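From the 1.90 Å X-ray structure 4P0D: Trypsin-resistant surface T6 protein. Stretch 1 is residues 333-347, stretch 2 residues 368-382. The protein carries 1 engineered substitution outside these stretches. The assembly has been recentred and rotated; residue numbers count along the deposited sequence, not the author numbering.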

ATOM      1  N   PRO A 333     -16.118  17.981  40.800  1.00 28.18           N
ATOM      2  CA  PRO A 333     -14.875  17.457  40.218  1.00 28.47           C
ATOM      3  C   PRO A 333     -13.647  17.809  41.035  1.00 27.11           C
ATOM      4  O   PRO A 333     -13.595  18.887  41.604  1.00 26.47           O
ATOM      5  CB  PRO A 333     -14.805  18.142  38.853  1.00 28.95           C
ATOM      6  CG  PRO A 333     -15.612  19.387  39.012  1.00 29.85           C
ATOM      7  CD  PRO A 333     -16.732  19.009  39.938  1.00 29.70           C
ATOM      8  N   LEU A 334     -12.675  16.896  41.079  1.00 25.61           N
ATOM      9  CA  LEU A 334     -11.454  17.068  41.871  1.00 24.34           C
ATOM     10  C   LEU A 334     -10.208  17.134  40.991  1.00 24.76           C
ATOM     11  O   LEU A 334      -9.979  16.284  40.124  1.00 23.59           O
ATOM     12  CB  LEU A 334     -11.303  15.930  42.878  1.00 24.40           C
ATOM     13  CG  LEU A 334     -12.524  15.700  43.764  1.00 24.81           C
ATOM     14  CD1 LEU A 334     -12.294  14.508  44.688  1.00 24.99           C
ATOM     15  CD2 LEU A 334     -12.852  16.952  44.554  1.00 24.77           C
ATOM     16  N   ILE A 335      -9.393  18.147  41.243  1.00 24.87           N
ATOM     17  CA  ILE A 335      -8.160  18.375  40.492  1.00 25.13           C
ATOM     18  C   ILE A 335      -6.985  17.655  41.143  1.00 25.26           C
ATOM     19  O   ILE A 335      -6.967  17.461  42.359  1.00 25.58           O
ATOM     20  CB  ILE A 335      -7.874  19.886  40.400  1.00 25.50           C
ATOM     21  CG1 ILE A 335      -6.661  20.177  39.518  1.00 25.02           C
ATOM     22  CG2 ILE A 335      -7.698  20.526  41.785  1.00 26.32           C
ATOM     23  CD1 ILE A 335      -6.508  21.666  39.235  1.00 24.34           C
ATOM     24  N   GLY A 336      -6.024  17.241  40.319  1.00 23.45           N
ATOM     25  CA  GLY A 336      -4.717  16.805  40.780  1.00 23.15           C
ATOM     26  C   GLY A 336      -4.607  15.404  41.344  1.00 22.07           C
ATOM     27  O   GLY A 336      -3.612  15.086  41.981  1.00 22.64           O
ATOM     28  N   ALA A 337      -5.634  14.575  41.138  1.00 21.85           N
ATOM     29  CA  ALA A 337      -5.592  13.161  41.506  1.00 20.23           C
ATOM     30  C   ALA A 337      -4.706  12.427  40.495  1.00 21.22           C
ATOM     31  O   ALA A 337      -4.856  12.612  39.280  1.00 21.04           O
ATOM     32  CB  ALA A 337      -6.985  12.576  41.495  1.00 19.47           C
ATOM     33  N   ILE A 338      -3.770  11.629  40.989  1.00 20.66           N
ATOM     34  CA  ILE A 338      -2.888  10.850  40.111  1.00 20.77           C
ATOM     35  C   ILE A 338      -3.323   9.395  40.079  1.00 19.93           C
ATOM     36  O   ILE A 338      -3.463   8.753  41.125  1.00 21.51           O
ATOM     37  CB  ILE A 338      -1.411  10.950  40.537  1.00 21.27           C
ATOM     38  CG1 ILE A 338      -1.028  12.425  40.706  1.00 22.83           C
ATOM     39  CG2 ILE A 338      -0.511  10.234  39.535  1.00 20.39           C
ATOM     40  CD1 ILE A 338       0.391  12.644  41.185  1.00 24.44           C
ATOM     41  N   PHE A 339      -3.519   8.896  38.860  1.00 19.63           N
ATOM     42  CA  PHE A 339      -3.982   7.545  38.589  1.00 19.60           C
ATOM     43  C   PHE A 339      -3.030   6.805  37.683  1.00 18.83           C
ATOM     44  O   PHE A 339      -2.446   7.396  36.770  1.00 20.48           O
ATOM     45  CB  PHE A 339      -5.355   7.572  37.913  1.00 19.85           C
ATOM     46  CG  PHE A 339      -6.486   7.800  38.865  1.00 19.67           C
ATOM     47  CD1 PHE A 339      -6.801   9.077  39.284  1.00 19.75           C
ATOM     48  CD2 PHE A 339      -7.199   6.729  39.380  1.00 20.36           C
ATOM     49  CE1 PHE A 339      -7.836   9.289  40.189  1.00 20.30           C
ATOM     50  CE2 PHE A 339      -8.242   6.933  40.270  1.00 20.28           C
ATOM     51  CZ  PHE A 339      -8.556   8.219  40.679  1.00 20.19           C
ATOM     52  N   GLY A 340      -2.890   5.512  37.941  1.00 17.88           N
ATOM     53  CA  GLY A 340      -2.287   4.580  37.010  1.00 18.73           C
ATOM     54  C   GLY A 340      -3.352   3.894  36.161  1.00 18.51           C
ATOM     55  O   GLY A 340      -4.469   3.654  36.609  1.00 18.85           O
ATOM     56  N   VAL A 341      -3.001   3.605  34.919  1.00 18.81           N
ATOM     57  CA  VAL A 341      -3.846   2.843  34.020  1.00 19.46           C
ATOM     58  C   VAL A 341      -3.064   1.596  33.661  1.00 20.24           C
ATOM     59  O   VAL A 341      -1.961   1.708  33.141  1.00 20.72           O
ATOM     60  CB  VAL A 341      -4.124   3.639  32.739  1.00 19.69           C
ATOM     61  CG1 VAL A 341      -4.805   2.754  31.696  1.00 19.43           C
ATOM     62  CG2 VAL A 341      -4.922   4.887  33.073  1.00 19.26           C
ATOM     63  N   TYR A 342      -3.628   0.426  33.952  1.00 21.16           N
ATOM     64  CA  TYR A 342      -2.941  -0.847  33.770  1.00 21.78           C
ATOM     65  C   TYR A 342      -3.677  -1.667  32.740  1.00 23.26           C
ATOM     66  O   TYR A 342      -4.881  -1.495  32.556  1.00 22.85           O
ATOM     67  CB  TYR A 342      -2.875  -1.612  35.094  1.00 21.67           C
ATOM     68  CG  TYR A 342      -2.269  -0.783  36.192  1.00 20.59           C
ATOM     69  CD1 TYR A 342      -3.004   0.225  36.786  1.00 19.79           C
ATOM     70  CD2 TYR A 342      -0.952  -0.986  36.618  1.00 19.67           C
ATOM     71  CE1 TYR A 342      -2.468   1.015  37.765  1.00 19.71           C
ATOM     72  CE2 TYR A 342      -0.404  -0.194  37.609  1.00 19.91           C
ATOM     73  CZ  TYR A 342      -1.179   0.816  38.171  1.00 20.37           C
ATOM     74  OH  TYR A 342      -0.708   1.651  39.158  1.00 20.74           O
ATOM     75  N   ASP A 343      -2.945  -2.548  32.064  1.00 25.15           N
ATOM     76  CA  ASP A 343      -3.555  -3.512  31.172  1.00 26.46           C
ATOM     77  C   ASP A 343      -4.108  -4.654  32.002  1.00 29.14           C
ATOM     78  O   ASP A 343      -3.968  -4.667  33.230  1.00 29.65           O
ATOM     79  CB  ASP A 343      -2.574  -3.980  30.079  1.00 26.92           C
ATOM     80  CG  ASP A 343      -1.482  -4.950  30.584  1.00 26.14           C
ATOM     81  OD1 ASP A 343      -1.582  -5.538  31.680  1.00 25.53           O
ATOM     82  OD2 ASP A 343      -0.493  -5.101  29.847  1.00 26.97           O
ATOM     83  N   THR A 344      -4.730  -5.611  31.329  1.00 33.04           N
ATOM     84  CA  THR A 344      -5.388  -6.732  31.999  1.00 35.33           C
ATOM     85  C   THR A 344      -4.451  -7.576  32.887  1.00 37.30           C
ATOM     86  O   THR A 344      -4.887  -8.157  33.879  1.00 39.90           O
ATOM     87  CB  THR A 344      -6.090  -7.635  30.960  1.00 36.64           C
ATOM     88  OG1 THR A 344      -7.015  -8.494  31.628  1.00 38.87           O
ATOM     89  CG2 THR A 344      -5.084  -8.460  30.161  1.00 36.61           C
ATOM     90  N   SER A 345      -3.168  -7.640  32.540  1.00 39.14           N
ATOM     91  CA  SER A 345      -2.194  -8.363  33.358  1.00 40.25           C
ATOM     92  C   SER A 345      -1.518  -7.471  34.415  1.00 39.10           C
ATOM     93  O   SER A 345      -0.514  -7.858  35.003  1.00 37.59           O
ATOM     94  CB  SER A 345      -1.153  -9.033  32.460  1.00 40.70           C
ATOM     95  OG  SER A 345      -0.668  -8.125  31.485  1.00 43.56           O
ATOM     96  N   ASN A 346      -2.092  -6.299  34.673  1.00 37.46           N
ATOM     97  CA  ASN A 346      -1.593  -5.351  35.685  1.00 36.92           C
ATOM     98  C   ASN A 346      -0.262  -4.676  35.353  1.00 31.31           C
ATOM     99  O   ASN A 346       0.389  -4.140  36.236  1.00 28.68           O
ATOM    100  CB  ASN A 346      -1.552  -5.987  37.101  1.00 41.62           C
ATOM    101  CG  ASN A 346      -2.559  -5.357  38.062  1.00 45.70           C
ATOM    102  OD1 ASN A 346      -2.796  -4.145  38.035  1.00 51.02           O
ATOM    103  ND2 ASN A 346      -3.154  -6.180  38.922  1.00 51.92           N
ATOM    104  N   LYS A 347       0.125  -4.673  34.083  1.00 28.49           N
ATOM    105  CA  LYS A 347       1.285  -3.911  33.667  1.00 26.18           C
ATOM    106  C   LYS A 347       0.856  -2.452  33.560  1.00 24.86           C
ATOM    107  O   LYS A 347      -0.164  -2.148  32.960  1.00 25.01           O
ATOM    108  CB  LYS A 347       1.822  -4.394  32.323  1.00 25.87           C
ATOM    109  N   GLY A 368      -9.580  -3.875  24.478  1.00 18.95           N
ATOM    110  CA  GLY A 368      -9.267  -4.735  25.610  1.00 19.40           C
ATOM    111  C   GLY A 368      -9.806  -4.232  26.927  1.00 19.76           C
ATOM    112  O   GLY A 368     -10.534  -3.239  26.979  1.00 21.17           O
ATOM    113  N   LYS A 369      -9.452  -4.932  28.000  1.00 20.62           N
ATOM    114  CA  LYS A 369      -9.878  -4.577  29.360  1.00 20.76           C
ATOM    115  C   LYS A 369      -8.721  -3.889  30.077  1.00 21.00           C
ATOM    116  O   LYS A 369      -7.564  -4.356  29.990  1.00 20.12           O
ATOM    117  CB  LYS A 369     -10.271  -5.829  30.160  1.00 21.32           C
ATOM    118  CG  LYS A 369     -11.325  -6.725  29.501  1.00 21.85           C
ATOM    119  N   TYR A 370      -9.029  -2.809  30.799  1.00 19.88           N
ATOM    120  CA  TYR A 370      -8.020  -2.040  31.523  1.00 20.47           C
ATOM    121  C   TYR A 370      -8.458  -1.748  32.946  1.00 21.29           C
ATOM    122  O   TYR A 370      -9.615  -1.960  33.307  1.00 22.13           O
ATOM    123  CB  TYR A 370      -7.696  -0.738  30.780  1.00 20.22           C
ATOM    124  CG  TYR A 370      -7.168  -1.026  29.407  1.00 19.27           C
ATOM    125  CD1 TYR A 370      -8.041  -1.258  28.343  1.00 18.43           C
ATOM    126  CD2 TYR A 370      -5.798  -1.136  29.175  1.00 18.91           C
ATOM    127  CE1 TYR A 370      -7.566  -1.564  27.084  1.00 18.39           C
ATOM    128  CE2 TYR A 370      -5.313  -1.429  27.916  1.00 18.17           C
ATOM    129  CZ  TYR A 370      -6.197  -1.650  26.878  1.00 18.28           C
ATOM    130  OH  TYR A 370      -5.717  -1.954  25.630  1.00 18.31           O
ATOM    131  N   LYS A 371      -7.506  -1.295  33.751  1.00 21.64           N
ATOM    132  CA  LYS A 371      -7.731  -1.025  35.153  1.00 22.73           C
ATOM    133  C   LYS A 371      -7.212   0.357  35.508  1.00 21.54           C
ATOM    134  O   LYS A 371      -6.133   0.771  35.066  1.00 20.64           O
ATOM    135  CB  LYS A 371      -7.053  -2.100  36.007  1.00 25.13           C
ATOM    136  CG  LYS A 371      -7.716  -3.464  35.842  1.00 28.03           C
ATOM    137  CD  LYS A 371      -7.128  -4.522  36.760  1.00 30.61           C
ATOM    138  CE  LYS A 371      -5.857  -5.107  36.191  1.00 32.83           C
ATOM    139  NZ  LYS A 371      -5.547  -6.431  36.799  1.00 34.24           N
ATOM    140  N   ILE A 372      -8.001   1.066  36.305  1.00 20.35           N
ATOM    141  CA  ILE A 372      -7.688   2.407  36.719  1.00 19.69           C
ATOM    142  C   ILE A 372      -7.599   2.332  38.212  1.00 19.29           C
ATOM    143  O   ILE A 372      -8.530   1.838  38.857  1.00 18.69           O
ATOM    144  CB  ILE A 372      -8.797   3.399  36.334  1.00 20.48           C
ATOM    145  CG1 ILE A 372      -8.961   3.409  34.808  1.00 20.41           C
ATOM    146  CG2 ILE A 372      -8.465   4.786  36.888  1.00 20.64           C
ATOM    147  CD1 ILE A 372     -10.276   3.976  34.324  1.00 21.16           C
ATOM    148  N   LYS A 373      -6.478   2.786  38.747  1.00 18.47           N
ATOM    149  CA  LYS A 373      -6.222   2.706  40.181  1.00 20.47           C
ATOM    150  C   LYS A 373      -5.487   3.952  40.633  1.00 20.15           C
ATOM    151  O   LYS A 373      -4.535   4.385  39.985  1.00 21.32           O
ATOM    152  CB  LYS A 373      -5.416   1.448  40.502  1.00 20.36           C
ATOM    153  N   GLU A 374      -5.932   4.537  41.740  1.00 20.46           N
ATOM    154  CA  GLU A 374      -5.374   5.801  42.206  1.00 21.84           C
ATOM    155  C   GLU A 374      -4.000   5.600  42.835  1.00 22.76           C
ATOM    156  O   GLU A 374      -3.778   4.646  43.578  1.00 24.22           O
ATOM    157  CB  GLU A 374      -6.320   6.479  43.204  1.00 23.09           C
ATOM    158  CG  GLU A 374      -5.974   7.937  43.475  1.00 23.33           C
ATOM    159  CD  GLU A 374      -7.133   8.727  44.072  1.00 24.82           C
ATOM    160  OE1 GLU A 374      -7.782   8.217  44.998  1.00 25.40           O
ATOM    161  OE2 GLU A 374      -7.375   9.874  43.629  1.00 25.65           O
ATOM    162  N   LEU A 375      -3.080   6.490  42.492  1.00 23.99           N
ATOM    163  CA  LEU A 375      -1.737   6.527  43.064  1.00 25.43           C
ATOM    164  C   LEU A 375      -1.634   7.610  44.127  1.00 26.68           C
ATOM    165  O   LEU A 375      -0.932   7.422  45.128  1.00 27.37           O
ATOM    166  CB  LEU A 375      -0.693   6.788  41.973  1.00 24.42           C
ATOM    167  CG  LEU A 375      -0.693   5.784  40.819  1.00 24.63           C
ATOM    168  CD1 LEU A 375       0.354   6.202  39.806  1.00 24.79           C
ATOM    169  CD2 LEU A 375      -0.439   4.374  41.322  1.00 24.97           C
ATOM    170  N   LYS A 376      -2.324   8.736  43.910  1.00 26.59           N
ATOM    171  CA  LYS A 376      -2.309   9.835  44.852  1.00 27.20           C
ATOM    172  C   LYS A 376      -3.641  10.563  44.886  1.00 26.31           C
ATOM    173  O   LYS A 376      -4.139  11.060  43.855  1.00 23.22           O
ATOM    174  CB  LYS A 376      -1.194  10.821  44.513  1.00 29.62           C
ATOM    175  CG  LYS A 376      -0.867  11.749  45.671  1.00 32.65           C
ATOM    176  CD  LYS A 376       0.173  12.788  45.297  1.00 35.51           C
ATOM    177  CE  LYS A 376       0.540  13.629  46.516  1.00 38.20           C
ATOM    178  NZ  LYS A 376       1.208  14.901  46.124  1.00 39.17           N
ATOM    179  N   ALA A 377      -4.218  10.639  46.085  1.00 24.43           N
ATOM    180  CA  ALA A 377      -5.484  11.339  46.265  1.00 24.74           C
ATOM    181  C   ALA A 377      -5.343  12.838  45.979  1.00 24.48           C
ATOM    182  O   ALA A 377      -4.267  13.412  46.110  1.00 24.34           O
ATOM    183  CB  ALA A 377      -6.020  11.119  47.680  1.00 26.00           C
ATOM    184  N   PRO A 378      -6.443  13.480  45.570  1.00 24.49           N
ATOM    185  CA  PRO A 378      -6.416  14.935  45.602  1.00 25.31           C
ATOM    186  C   PRO A 378      -6.263  15.421  47.056  1.00 25.87           C
ATOM    187  O   PRO A 378      -6.728  14.744  47.982  1.00 25.27           O
ATOM    188  CB  PRO A 378      -7.761  15.340  44.989  1.00 24.62           C
ATOM    189  CG  PRO A 378      -8.618  14.123  45.008  1.00 24.37           C
ATOM    190  CD  PRO A 378      -7.749  12.923  45.172  1.00 23.83           C
ATOM    191  N   LYS A 379      -5.561  16.538  47.252  1.00 27.04           N
ATOM    192  CA  LYS A 379      -5.365  17.111  48.581  1.00 27.77           C
ATOM    193  C   LYS A 379      -6.728  17.277  49.257  1.00 27.80           C
ATOM    194  O   LYS A 379      -7.685  17.749  48.632  1.00 26.62           O
ATOM    195  CB  LYS A 379      -4.650  18.466  48.493  1.00 28.94           C
ATOM    196  N   GLY A 380      -6.813  16.855  50.522  1.00 27.64           N
ATOM    197  CA  GLY A 380      -8.066  16.907  51.280  1.00 27.12           C
ATOM    198  C   GLY A 380      -8.897  15.635  51.191  1.00 26.50           C
ATOM    199  O   GLY A 380      -9.984  15.560  51.786  1.00 25.00           O
ATOM    200  N   TYR A 381      -8.378  14.618  50.491  1.00 26.51           N
ATOM    201  CA  TYR A 381      -9.112  13.364  50.288  1.00 26.24           C
ATOM    202  C   TYR A 381      -8.301  12.152  50.696  1.00 26.58           C
ATOM    203  O   TYR A 381      -7.085  12.156  50.619  1.00 26.62           O
ATOM    204  CB  TYR A 381      -9.576  13.247  48.820  1.00 25.16           C
ATOM    205  CG  TYR A 381     -10.710  14.203  48.535  1.00 23.98           C
ATOM    206  CD1 TYR A 381     -10.472  15.554  48.318  1.00 23.59           C
ATOM    207  CD2 TYR A 381     -12.031  13.764  48.552  1.00 24.21           C
ATOM    208  CE1 TYR A 381     -11.515  16.436  48.102  1.00 23.26           C
ATOM    209  CE2 TYR A 381     -13.082  14.643  48.339  1.00 23.13           C
ATOM    210  CZ  TYR A 381     -12.818  15.973  48.107  1.00 23.28           C
ATOM    211  OH  TYR A 381     -13.871  16.834  47.897  1.00 23.64           O
ATOM    212  N   SER A 382      -8.989  11.110  51.134  1.00 27.68           N
ATOM    213  CA  SER A 382      -8.344   9.839  51.393  1.00 28.90           C
ATOM    214  C   SER A 382      -8.169   9.113  50.059  1.00 28.08           C
ATOM    215  O   SER A 382      -8.950   9.300  49.113  1.00 28.13           O
ATOM    216  CB  SER A 382      -9.132   9.009  52.423  1.00 30.28           C
ATOM    217  OG  SER A 382     -10.264   8.387  51.846  1.00 34.30           O
TER
HETATM  218  O   HOH W   1      -5.637  18.550  44.516  1.00 38.54           O
HETATM  219  O   HOH W   2      -2.735  14.863  44.643  1.00 23.43           O
HETATM  220  O   HOH W   3      -5.410  -5.252  28.559  1.00 28.82           O

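Two antiparallel strands pair through their backbones, and stretch 2 can be read residue by residue for the rules of the contact. At Lys369 the direct ladder has not yet begun: a water bridges the gap, and the oxygen of water 3 lies 2.7 Å from Lys369 O, to which it donates, and 2.9 Å from Thr344 N, from which it accepts. Tyr370 lays its ring edge near Tyr342 O. Lys371 pairs fully with Tyr342, Tyr342 N to Lys371 O at 2.8 Å and Lys371 N to Tyr342 O at 2.9 Å, so each N-H meets a C=O, while its long side chain reaches the turn at Asp343-Asn346, where Lys371 NZ makes a weak hydrogen bond to Thr344 O (3.5 Å).

Ile372 shares a face with Val341 and Phe339; its methyl Ile372 CG2 packs against the apolar ring at Phe339 CD2, 3.4 Å away. Lys373 pairs with Gly340 by the same two-way exchange, where a CB would clash with Tyr342 OH. Glu374 places its CA over a face of the Phe339 ring.

Then comes a beta bulge: Ile338 O accepts from both Leu375 N (2.7 Å) and Lys376 N (3.0 Å), and Ile338 N returns a bond to Lys376 O (2.9 Å). Leu375 points toward stretch 1, Leu375 CD1 4.1 Å from Ile338 CG2. Past the ladder, apolar packing takes over: Pro378 touches Ala337 and Leu334, and Leu334 CD1 sits over the Tyr381 ring, 3.7 Å from its centroid.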